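Serine acetyltransferase 1, putative (Entamoeba histolytica, PDB 7BW9) probably catalyses the acetylation of L-serine to O-acetylserine, a step of cysteine biosynthesis, and is seen here with bound cysteine. Local coordinates at residues S3-T8 with L68-Q73; E63-L68 with S94-I99. All coordinates share one frame; numbering follows the deposited sequence.

How the contacts relate
Both contacts lie in the helical N-terminal part of the chain, and both use helix 58-79. Starting at the N terminus, helix 2-17 runs first, and contact 1 closes a loop of 59 residues, more than half of them helical, by bringing 3-8 against 68-73. Contact 2 closes a shorter, almost wholly helical loop of 25 residues, setting 63-68 against 94-99, which leads from helix 82-94 into helix 96-113. The segments alternate along the chain, so the loops cross rather than nest. Leu68 lies in both but touches only in contact 2; the centres are 6 Å apart, and Thr8 CG2 packs on Leu65 CD2 at 3.6 Å. The contacts tie helices 2-17, 58-79 and 96-113 into one core.

Contact 1: S3-T8 with L68-Q73; sequences SLLQQT and LVYHIQ
Leu5 brings its two methyl branches from helix 2-17 to different residues of helix 58-79. CD2 meets CG2 of Val69 at 3.9 Å, the two side chains reaching toward each other tip to tip. CD1 goes instead to Tyr70, lying 3.8 Å from CE2 and 3.7 Å from OH, an oblique approach to the outer end of the ring. The leucine fork suits this place because one residue can serve two neighbours on the facing helix. With chi1 at -81°, Leu5 CG stands beside its own backbone N and opposite the carbonyl carbon, and its branches are carried across the gap to the second helix.

Val69 CG2 stands between its backbone N and carbonyl carbon (CG1 being at chi1 -51°), and this branch meets Leu5. It also sits 4.1 Å above the Tyr70 ring plane, over the centre, so valine and leucine pack round the same ring. Tyrosine fits at this partly exposed margin: ring carbon CE2 and the hydroxyl oxygen both lie against Leu5 CD1.

Leu5 also packs on Leu62, Leu65 and Ser66 of helix 58-79. Ile72, one turn on from Val69, meets Ile89 and Leu92 of helix 82-94, and Leu68 faces helix 36-45.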
# COMPACT_ATOMS: atom_id res chain seq x y z
N SER A 3 33.07 -14.71 -15.20
CA SER A 3 33.69 -13.73 -16.07
C SER A 3 32.72 -12.60 -16.39
O SER A 3 33.10 -11.43 -16.42
CB SER A 3 34.19 -14.40 -17.34
OG SER A 3 33.30 -15.45 -17.71
N LEU A 4 31.44 -12.93 -16.60
CA LEU A 4 30.46 -11.87 -16.83
C LEU A 4 30.21 -11.07 -15.56
O LEU A 4 30.08 -9.84 -15.61
CB LEU A 4 29.16 -12.46 -17.38
CG LEU A 4 28.09 -11.43 -17.75
CD1 LEU A 4 28.67 -10.28 -18.59
CD2 LEU A 4 26.95 -12.10 -18.49
N LEU A 5 30.16 -11.74 -14.40
CA LEU A 5 29.99 -11.03 -13.14
C LEU A 5 31.15 -10.08 -12.87
O LEU A 5 30.95 -8.97 -12.36
CB LEU A 5 29.84 -12.03 -11.99
CG LEU A 5 28.44 -12.64 -11.80
CD1 LEU A 5 28.47 -13.91 -10.97
CD2 LEU A 5 27.51 -11.62 -11.16
N GLN A 6 32.37 -10.49 -13.22
CA GLN A 6 33.52 -9.63 -12.95
C GLN A 6 33.53 -8.41 -13.84
O GLN A 6 33.86 -7.30 -13.39
CB GLN A 6 34.82 -10.42 -13.11
CG GLN A 6 35.32 -11.05 -11.81
CD GLN A 6 36.17 -12.27 -12.07
OE1 GLN A 6 37.03 -12.26 -12.95
NE2 GLN A 6 35.93 -13.33 -11.32
N GLN A 7 33.19 -8.57 -15.12
CA GLN A 7 33.17 -7.41 -16.00
C GLN A 7 32.09 -6.43 -15.57
O GLN A 7 32.33 -5.22 -15.47
CB GLN A 7 32.94 -7.83 -17.45
CG GLN A 7 32.56 -6.62 -18.30
CD GLN A 7 32.36 -6.95 -19.76
OE1 GLN A 7 31.22 -6.96 -20.26
NE2 GLN A 7 33.46 -7.24 -20.45
N THR A 8 30.88 -6.94 -15.30
CA THR A 8 29.80 -6.07 -14.86
C THR A 8 30.19 -5.35 -13.57
O THR A 8 30.02 -4.14 -13.45
CB THR A 8 28.52 -6.88 -14.69
OG1 THR A 8 28.23 -7.57 -15.92
CG2 THR A 8 27.35 -5.97 -14.36
N LEU A 68 22.75 -11.15 -5.79
CA LEU A 68 21.50 -10.77 -6.45
C LEU A 68 21.17 -11.74 -7.58
O LEU A 68 20.09 -12.35 -7.60
CB LEU A 68 21.57 -9.34 -6.95
CG LEU A 68 20.36 -8.89 -7.81
CD1 LEU A 68 19.06 -8.73 -6.99
CD2 LEU A 68 20.68 -7.62 -8.56
N VAL A 69 22.11 -11.91 -8.53
CA VAL A 69 21.78 -12.69 -9.73
C VAL A 69 21.53 -14.14 -9.35
O VAL A 69 20.65 -14.79 -9.92
CB VAL A 69 22.88 -12.58 -10.81
CG1 VAL A 69 23.20 -11.12 -11.09
CG2 VAL A 69 24.14 -13.36 -10.44
N TYR A 70 22.24 -14.64 -8.34
CA TYR A 70 22.05 -16.03 -8.01
C TYR A 70 20.75 -16.27 -7.26
O TYR A 70 20.14 -17.34 -7.39
CB TYR A 70 23.29 -16.53 -7.25
CG TYR A 70 24.46 -16.80 -8.21
CD1 TYR A 70 24.26 -17.48 -9.41
CD2 TYR A 70 25.75 -16.36 -7.92
CE1 TYR A 70 25.32 -17.73 -10.30
CE2 TYR A 70 26.82 -16.62 -8.79
CZ TYR A 70 26.60 -17.29 -9.98
OH TYR A 70 27.65 -17.54 -10.85
N HIS A 71 20.25 -15.27 -6.51
CA HIS A 71 18.88 -15.40 -6.03
C HIS A 71 17.89 -15.34 -7.19
O HIS A 71 16.89 -16.08 -7.21
CB HIS A 71 18.57 -14.33 -4.99
CG HIS A 71 17.12 -14.28 -4.60
ND1 HIS A 71 16.62 -14.94 -3.50
CD2 HIS A 71 16.06 -13.66 -5.18
CE1 HIS A 71 15.32 -14.73 -3.42
NE2 HIS A 71 14.95 -13.95 -4.43
N ILE A 72 18.15 -14.48 -8.18
CA ILE A 72 17.25 -14.42 -9.33
C ILE A 72 17.30 -15.72 -10.10
O ILE A 72 16.26 -16.28 -10.48
CB ILE A 72 17.59 -13.21 -10.23
CG1 ILE A 72 17.29 -11.90 -9.52
CG2 ILE A 72 16.82 -13.28 -11.56
CD1 ILE A 72 17.86 -10.68 -10.22
N GLN A 73 18.51 -16.25 -10.32
CA GLN A 73 18.65 -17.50 -11.05
C GLN A 73 17.90 -18.63 -10.34
O GLN A 73 17.19 -19.41 -10.98
CB GLN A 73 20.13 -17.85 -11.23
CG GLN A 73 20.36 -19.25 -11.80
CD GLN A 73 21.65 -19.38 -12.59
OE1 GLN A 73 22.42 -18.43 -12.74
NE2 GLN A 73 21.89 -20.59 -13.11

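Contact 2: E63-L68 with S94-I99; sequences ERLSLL and SQFVTI
Phe96, in the first turn of helix 96-113, receives two leucines of helix 58-79 in two different ways. The first is a CH-pi contact: CD1 of Leu65 lies over one face of the ring, 4.1 Å from its centroid and only 9° from the ring normal. A methyl so nearly above the centre can direct a C-H bond at the pi cloud. Leu65 and Phe96 run past each other in opposite directions, so the end of the leucine lies above the ring instead of butting against its rim. Leu65 CG is turned away from the backbone N (chi1 -158°), which helps carry the branch methyls toward the phenylalanine.

The second is apolar packing at the rim. Leu68 CD2 approaches near the plane of the ring, 3.9 Å from Phe96 CZ and 4.1 Å from CE2, from a side chain set at an angle to the phenylalanine. Leu65 and Leu68 are three residues apart and thus project from neighbouring turns of one helical face; their methyls hold one face and one edge of the same ring. Phenylalanine suits the site because its long, flat side chain spans helices whose nearest CA atoms, those of Leu65 and Phe96, are 9.9 Å apart. Leucine suits the other side, its branched end supplying methyls to a buried aromatic.

Thr8 of helix 2-17, through its methyl CG2, and Ile44 of helix 36-45 also touch Phe96, while Leu93 of helix 82-94 packs on Leu65. Such interlocked leucine and phenylalanine side chains form the core of an all-helical bundle, here the N-terminal helical region that, as in other serine acetyltransferases, precedes the left-handed parallel beta-helix built from hexapeptide repeats.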
# COMPACT_ATOMS: atom_id res chain seq x y z
N GLU A 63 30.41 -9.21 -4.66
CA GLU A 63 29.62 -10.02 -3.74
C GLU A 63 28.13 -9.70 -3.88
O GLU A 63 27.29 -10.59 -3.99
CB GLU A 63 30.05 -9.79 -2.29
CG GLU A 63 31.33 -10.50 -1.88
CD GLU A 63 31.90 -9.95 -0.56
OE1 GLU A 63 31.12 -9.31 0.18
OE2 GLU A 63 33.10 -10.17 -0.28
N ARG A 64 27.79 -8.41 -3.85
CA ARG A 64 26.38 -8.03 -3.92
C ARG A 64 25.78 -8.42 -5.25
O ARG A 64 24.66 -8.95 -5.31
CB ARG A 64 26.24 -6.54 -3.65
CG ARG A 64 26.76 -6.19 -2.27
CD ARG A 64 26.40 -4.80 -1.84
NE ARG A 64 27.28 -3.82 -2.45
CZ ARG A 64 28.30 -3.25 -1.82
NH1 ARG A 64 28.56 -3.58 -0.56
NH2 ARG A 64 29.05 -2.36 -2.44
N LEU A 65 26.52 -8.20 -6.35
CA LEU A 65 26.02 -8.57 -7.66
C LEU A 65 25.77 -10.07 -7.75
O LEU A 65 24.72 -10.51 -8.24
CB LEU A 65 27.01 -8.12 -8.74
CG LEU A 65 26.44 -7.95 -10.14
CD1 LEU A 65 25.38 -6.84 -10.16
CD2 LEU A 65 27.56 -7.67 -11.15
N SER A 66 26.74 -10.87 -7.27
CA SER A 66 26.64 -12.32 -7.32
C SER A 66 25.46 -12.82 -6.50
O SER A 66 24.73 -13.72 -6.95
CB SER A 66 27.92 -12.98 -6.80
OG SER A 66 29.06 -12.50 -7.49
N LEU A 67 25.28 -12.29 -5.29
CA LEU A 67 24.13 -12.68 -4.48
C LEU A 67 22.82 -12.33 -5.17
O LEU A 67 21.87 -13.12 -5.17
CB LEU A 67 24.20 -12.02 -3.10
CG LEU A 67 23.05 -12.31 -2.13
CD1 LEU A 67 22.84 -13.80 -1.92
CD2 LEU A 67 23.27 -11.61 -0.79
N LEU A 68 22.75 -11.15 -5.79
CA LEU A 68 21.50 -10.77 -6.45
C LEU A 68 21.17 -11.74 -7.58
O LEU A 68 20.09 -12.35 -7.60
CB LEU A 68 21.57 -9.34 -6.95
CG LEU A 68 20.36 -8.89 -7.81
CD1 LEU A 68 19.06 -8.73 -6.99
CD2 LEU A 68 20.68 -7.62 -8.56
N SER A 94 24.55 -7.97 -18.63
CA SER A 94 25.02 -7.16 -19.74
C SER A 94 24.30 -5.82 -19.85
O SER A 94 24.85 -4.87 -20.41
CB SER A 94 24.86 -7.93 -21.05
OG SER A 94 23.55 -7.78 -21.55
N GLN A 95 23.08 -5.71 -19.32
CA GLN A 95 22.35 -4.45 -19.34
C GLN A 95 22.48 -3.65 -18.05
O GLN A 95 21.86 -2.59 -17.93
CB GLN A 95 20.87 -4.71 -19.61
CG GLN A 95 20.63 -5.52 -20.85
CD GLN A 95 19.90 -4.76 -21.90
OE1 GLN A 95 18.68 -4.69 -21.88
NE2 GLN A 95 20.65 -4.16 -22.82
N PHE A 96 23.29 -4.11 -17.09
CA PHE A 96 23.19 -3.56 -15.75
C PHE A 96 23.62 -2.10 -15.68
O PHE A 96 23.00 -1.31 -14.96
CB PHE A 96 23.98 -4.41 -14.75
CG PHE A 96 23.25 -4.62 -13.47
CD1 PHE A 96 23.25 -3.63 -12.50
CD2 PHE A 96 22.51 -5.77 -13.26
CE1 PHE A 96 22.55 -3.80 -11.31
CE2 PHE A 96 21.81 -5.95 -12.08
CZ PHE A 96 21.83 -4.96 -11.11
N VAL A 97 24.67 -1.72 -16.39
CA VAL A 97 25.07 -0.32 -16.36
C VAL A 97 24.05 0.54 -17.13
O VAL A 97 23.73 1.66 -16.71
CB VAL A 97 26.51 -0.17 -16.90
CG1 VAL A 97 26.87 1.29 -17.13
CG2 VAL A 97 27.49 -0.82 -15.91
N THR A 98 23.49 0.01 -18.21
CA THR A 98 22.40 0.71 -18.89
C THR A 98 21.25 1.01 -17.94
O THR A 98 20.73 2.14 -17.89
CB THR A 98 21.92 -0.12 -20.07
OG1 THR A 98 23.03 -0.44 -20.92
CG2 THR A 98 20.84 0.62 -20.87
N ILE A 99 20.86 0.01 -17.14
CA ILE A 99 19.80 0.20 -16.15
C ILE A 99 20.18 1.30 -15.17
O ILE A 99 19.36 2.17 -14.84
CB ILE A 99 19.51 -1.12 -15.40
CG1 ILE A 99 18.94 -2.16 -16.35
CG2 ILE A 99 18.55 -0.90 -14.25
CD1 ILE A 99 18.78 -3.50 -15.68